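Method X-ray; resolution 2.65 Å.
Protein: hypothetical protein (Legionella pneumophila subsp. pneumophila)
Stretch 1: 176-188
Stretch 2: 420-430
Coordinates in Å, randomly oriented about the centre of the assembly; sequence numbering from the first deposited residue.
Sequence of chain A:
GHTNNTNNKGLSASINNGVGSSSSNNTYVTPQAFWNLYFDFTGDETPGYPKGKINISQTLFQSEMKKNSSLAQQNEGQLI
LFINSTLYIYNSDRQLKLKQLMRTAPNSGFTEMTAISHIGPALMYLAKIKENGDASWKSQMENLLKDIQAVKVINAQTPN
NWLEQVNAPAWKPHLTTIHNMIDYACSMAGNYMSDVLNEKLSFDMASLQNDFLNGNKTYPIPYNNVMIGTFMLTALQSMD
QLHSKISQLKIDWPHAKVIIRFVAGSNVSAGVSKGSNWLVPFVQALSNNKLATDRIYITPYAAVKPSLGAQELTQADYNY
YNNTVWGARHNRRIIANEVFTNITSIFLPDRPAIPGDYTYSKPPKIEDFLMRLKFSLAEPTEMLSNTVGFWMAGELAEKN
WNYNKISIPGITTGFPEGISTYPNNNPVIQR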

# COMPACT_ATOMS: atom_id res chain seq x y z
N THR A 176 23.37 30.08 -13.81
CA THR A 176 24.77 29.94 -14.23
C THR A 176 25.33 28.61 -13.70
O THR A 176 25.87 27.84 -14.49
N THR A 177 25.15 28.34 -12.38
CA THR A 177 25.56 27.12 -11.69
C THR A 177 24.93 25.88 -12.34
O THR A 177 25.66 24.93 -12.62
N ILE A 178 23.59 25.90 -12.61
CA ILE A 178 22.86 24.81 -13.26
C ILE A 178 23.49 24.50 -14.63
O ILE A 178 23.73 23.32 -14.94
N HIS A 179 23.79 25.55 -15.42
CA HIS A 179 24.41 25.40 -16.73
C HIS A 179 25.76 24.68 -16.64
O HIS A 179 26.00 23.72 -17.39
N ASN A 180 26.66 25.18 -15.76
CA ASN A 180 28.00 24.63 -15.56
C ASN A 180 27.96 23.19 -15.08
O ASN A 180 28.81 22.38 -15.47
N MSE A 181 26.96 22.88 -14.25
CA MSE A 181 26.76 21.56 -13.70
C MSE A 181 26.38 20.54 -14.80
O MSE A 181 26.96 19.44 -14.81
N ILE A 182 25.45 20.90 -15.72
CA ILE A 182 25.05 19.98 -16.80
C ILE A 182 26.25 19.80 -17.75
O ILE A 182 26.53 18.68 -18.19
N ASP A 183 27.01 20.88 -17.99
CA ASP A 183 28.21 20.83 -18.81
C ASP A 183 29.25 19.87 -18.17
O ASP A 183 29.73 18.95 -18.84
N TYR A 184 29.53 20.06 -16.86
CA TYR A 184 30.41 19.23 -16.04
C TYR A 184 29.97 17.75 -16.05
O TYR A 184 30.81 16.85 -16.21
N ALA A 185 28.65 17.51 -15.86
CA ALA A 185 28.04 16.19 -15.83
C ALA A 185 28.23 15.47 -17.16
O ALA A 185 28.69 14.33 -17.16
N CYS A 186 27.95 16.15 -18.29
CA CYS A 186 28.12 15.57 -19.63
C CYS A 186 29.58 15.24 -19.88
O CYS A 186 29.89 14.14 -20.35
N SER A 187 30.48 16.17 -19.54
CA SER A 187 31.92 16.02 -19.72
C SER A 187 32.45 14.82 -18.89
O SER A 187 33.20 13.99 -19.41
N MSE A 188 32.04 14.73 -17.61
CA MSE A 188 32.46 13.67 -16.71
C MSE A 188 31.98 12.30 -17.21
O MSE A 188 32.80 11.42 -17.46
N SER A 420 34.11 25.19 -4.55
CA SER A 420 32.97 26.04 -4.16
C SER A 420 31.73 25.85 -5.07
O SER A 420 30.59 26.03 -4.61
N THR A 421 31.94 25.51 -6.35
CA THR A 421 30.85 25.29 -7.32
C THR A 421 31.36 24.39 -8.45
O THR A 421 32.52 23.99 -8.45
N TYR A 422 30.49 24.09 -9.42
CA TYR A 422 30.86 23.32 -10.61
C TYR A 422 31.72 24.14 -11.56
O TYR A 422 31.41 25.32 -11.77
N PRO A 423 32.78 23.55 -12.18
CA PRO A 423 33.63 24.31 -13.12
C PRO A 423 32.88 24.79 -14.37
O PRO A 423 31.91 24.15 -14.77
N ASN A 424 33.36 25.88 -14.99
CA ASN A 424 32.78 26.51 -16.19
C ASN A 424 33.33 25.91 -17.49
O ASN A 424 32.54 25.49 -18.34
N ASN A 425 34.66 25.87 -17.67
CA ASN A 425 35.23 25.30 -18.90
C ASN A 425 35.53 23.83 -18.64
O ASN A 425 36.44 23.52 -17.85
N ASN A 426 34.70 22.93 -19.21
CA ASN A 426 34.85 21.49 -18.99
C ASN A 426 35.33 20.79 -20.25
O ASN A 426 34.93 21.16 -21.36
N PRO A 427 36.25 19.81 -20.10
CA PRO A 427 36.82 19.14 -21.28
C PRO A 427 35.77 18.60 -22.24
O PRO A 427 34.73 18.12 -21.80
N VAL A 428 36.04 18.68 -23.54
CA VAL A 428 35.11 18.14 -24.53
C VAL A 428 35.08 16.61 -24.40
O VAL A 428 36.02 16.01 -23.88
N ILE A 429 33.99 15.98 -24.86
CA ILE A 429 33.89 14.53 -24.82
C ILE A 429 34.71 13.98 -26.01
O ILE A 429 34.37 14.23 -27.17
N GLN A 430 35.83 13.29 -25.70
CA GLN A 430 36.71 12.70 -26.70
C GLN A 430 36.31 11.25 -26.94
O GLN A 430 36.56 10.41 -26.08

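How does the start of the helical stretch meet the segment? Thr176 lies out of reach, so the contact begins at Thr177, whose CA-to-CB bond points sideways. With chi1 in the m well, its methyl CG2 lies 3.5 Å from Thr421 OG1, and the same methyl sits at the edge of the Tyr422 ring, with Thr177 CG2 4.3 Å from Tyr422 CD2. Ile178 turns away. Asn180 points toward the other stretch, an m rotamer that puts its CB 3.4 Å from Pro423 O and its OD1 3.7 Å from Asn424 CA. These are packing contacts against backbone; the amide's OD1 instead receives a weak hydrogen bond from its helical neighbour, with His179 ND1 to Asn180 OD1 at 3.4 Å.

What receives the large ring of Tyr422? This side chain, an m rotamer whose CA-to-CB bond points toward the helix, belongs to the residue with more area covered than any other in the contact. Met181, present as selenomethionine, starts sideways with chi1 in the t well and lays its CG over one face of the ring: Met181 CG is 3.3 Å from the Tyr422 ring centroid and nearly on the ring normal, a CH-pi contact. Its end leads away, leaving Met181 SE 4.7 Å from the Tyr422 ring centroid in an oblique position. Tyr422 OH is hydrogen-bonded elsewhere in the structure.

Where do polar groups join the two stretches at Asp183? Ile182 points away, but Asp183 points toward the segment, and its t rotamer carries OD2 to the amide of Asn426. Asn426 ND2 donates to Asp183 OD2 at 2.9 Å with a nearly straight geometry. The same nitrogen also donates within its own stretch, with Asn426 ND2 to Pro423 O at 3.0 Å, so one amide, held in the m rotamer, both links two parts of the segment and ties it to the helix. Tyr184, a t rotamer whose CA-to-CB bond also points toward the segment, packs beside this link. Tyr184 CD2 lies 3.6 Å from Tyr422 CD1, the two rings meeting obliquely with planes at 53°, while Tyr184 CD1 comes within 3.7 Å of Pro423 CD. Asn426 OD1 sits at the edge of the Tyr184 ring, 3.6 Å from Tyr184 CD1.

How is the far end of this helical stretch fastened? Ala185 makes no contact, but Cys186, an m rotamer pointing sideways, meets the tip of Ile429: that residue's m,t conformation brings its end nearer than its CB direction suggests, placing Ile429 CD1 3.4 Å from Cys186 O and 4.4 Å from Cys186 CB. The CA-to-CB bond of Ser187 also points sideways, and its t rotamer lets OG donate a very short hydrogen bond, Ser187 OG to Pro427 O at 2.5 Å. Around that bond, Ser187 CB packs 3.8 Å from Asn426 CB, and Ser187 CA lies 4.1 Å from Ile429 CG1. Met188 turns away, ending the contact.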

# COMPACT_ATOMS: atom_id res chain seq x y z
CB THR A 176 25.60 31.18 -13.82
OG1 THR A 176 25.32 32.24 -14.74
CG2 THR A 176 27.12 30.93 -13.82
CB THR A 177 25.18 27.20 -10.21
OG1 THR A 177 25.58 28.47 -9.69
CG2 THR A 177 25.76 26.04 -9.38
CB ILE A 178 21.34 25.12 -13.39
CG1 ILE A 178 20.70 25.24 -12.00
CG2 ILE A 178 20.61 24.05 -14.24
CD1 ILE A 178 19.32 25.72 -12.02
CB HIS A 179 24.59 26.76 -17.41
CG HIS A 179 25.41 26.66 -18.66
ND1 HIS A 179 26.77 26.92 -18.66
CD2 HIS A 179 25.05 26.23 -19.89
CE1 HIS A 179 27.19 26.67 -19.88
NE2 HIS A 179 26.18 26.26 -20.67
CB ASN A 180 28.77 25.46 -14.56
CG ASN A 180 29.11 26.84 -15.05
OD1 ASN A 180 29.16 27.11 -16.25
ND2 ASN A 180 29.37 27.72 -14.11
CB MSE A 181 25.72 21.59 -12.60
CG MSE A 181 25.60 20.26 -11.92
SE MSE A 181 23.81 19.84 -11.50
CE MSE A 181 23.24 19.48 -13.31
CB ILE A 182 23.76 20.44 -17.52
CG1 ILE A 182 22.55 20.32 -16.58
CG2 ILE A 182 23.50 19.63 -18.80
CD1 ILE A 182 21.53 21.34 -16.75
CB ASP A 183 28.79 22.24 -19.00
CG ASP A 183 29.89 22.28 -20.03
OD1 ASP A 183 29.59 22.08 -21.23
OD2 ASP A 183 31.06 22.47 -19.63
CB TYR A 184 30.44 19.75 -14.58
CG TYR A 184 31.24 18.88 -13.64
CD1 TYR A 184 32.64 18.91 -13.66
CD2 TYR A 184 30.62 18.01 -12.75
CE1 TYR A 184 33.39 18.11 -12.80
CE2 TYR A 184 31.36 17.19 -11.89
CZ TYR A 184 32.75 17.26 -11.91
OH TYR A 184 33.48 16.46 -11.08
CB ALA A 185 26.57 16.31 -15.50
CB CYS A 186 27.56 16.50 -20.70
SG CYS A 186 25.76 16.71 -20.63
CB SER A 187 32.62 17.32 -19.34
OG SER A 187 34.01 17.25 -19.58
CB MSE A 188 31.94 13.96 -15.30
CG MSE A 188 32.29 12.90 -14.31
SE MSE A 188 31.78 13.47 -12.53
CE MSE A 188 32.89 12.28 -11.50
CB SER A 420 33.39 27.50 -4.16
OG SER A 420 34.14 27.82 -5.31
CB THR A 421 30.32 26.66 -7.83
OG1 THR A 421 29.10 26.47 -8.54
CG2 THR A 421 31.33 27.41 -8.68
CB TYR A 422 29.60 22.83 -11.34
CG TYR A 422 28.82 21.81 -10.56
CD1 TYR A 422 29.14 20.46 -10.61
CD2 TYR A 422 27.76 22.20 -9.73
CE1 TYR A 422 28.43 19.51 -9.88
CE2 TYR A 422 27.05 21.27 -8.98
CZ TYR A 422 27.40 19.92 -9.05
OH TYR A 422 26.70 19.00 -8.32
CB PRO A 423 34.70 23.29 -13.52
CG PRO A 423 34.71 22.31 -12.42
CD PRO A 423 33.29 22.17 -12.03
CB ASN A 424 33.01 28.04 -16.17
CG ASN A 424 34.44 28.46 -15.94
OD1 ASN A 424 35.17 27.91 -15.11
ND2 ASN A 424 34.88 29.45 -16.69
CB ASN A 425 36.47 26.09 -19.42
CG ASN A 425 37.56 26.45 -18.42
OD1 ASN A 425 37.50 26.16 -17.21
ND2 ASN A 425 38.60 27.10 -18.93
CB ASN A 426 33.58 20.87 -18.45
CG ASN A 426 33.25 21.42 -17.09
OD1 ASN A 426 33.98 21.20 -16.10
ND2 ASN A 426 32.18 22.20 -17.01
CB PRO A 427 37.66 18.00 -20.69
CG PRO A 427 37.93 18.40 -19.30
CD PRO A 427 36.83 19.27 -18.84
CB VAL A 428 35.45 18.60 -25.98
CG1 VAL A 428 35.24 20.11 -26.14
CG2 VAL A 428 36.86 18.19 -26.41
CB ILE A 429 32.43 14.03 -24.80
CG1 ILE A 429 31.69 14.54 -23.55
CG2 ILE A 429 32.40 12.52 -24.87
CD1 ILE A 429 30.21 14.73 -23.72
CB GLN A 430 38.18 12.79 -26.24
CG GLN A 430 38.94 13.98 -26.81
CD GLN A 430 40.35 13.59 -27.14
OE1 GLN A 430 40.59 12.65 -27.92
NE2 GLN A 430 41.31 14.30 -26.56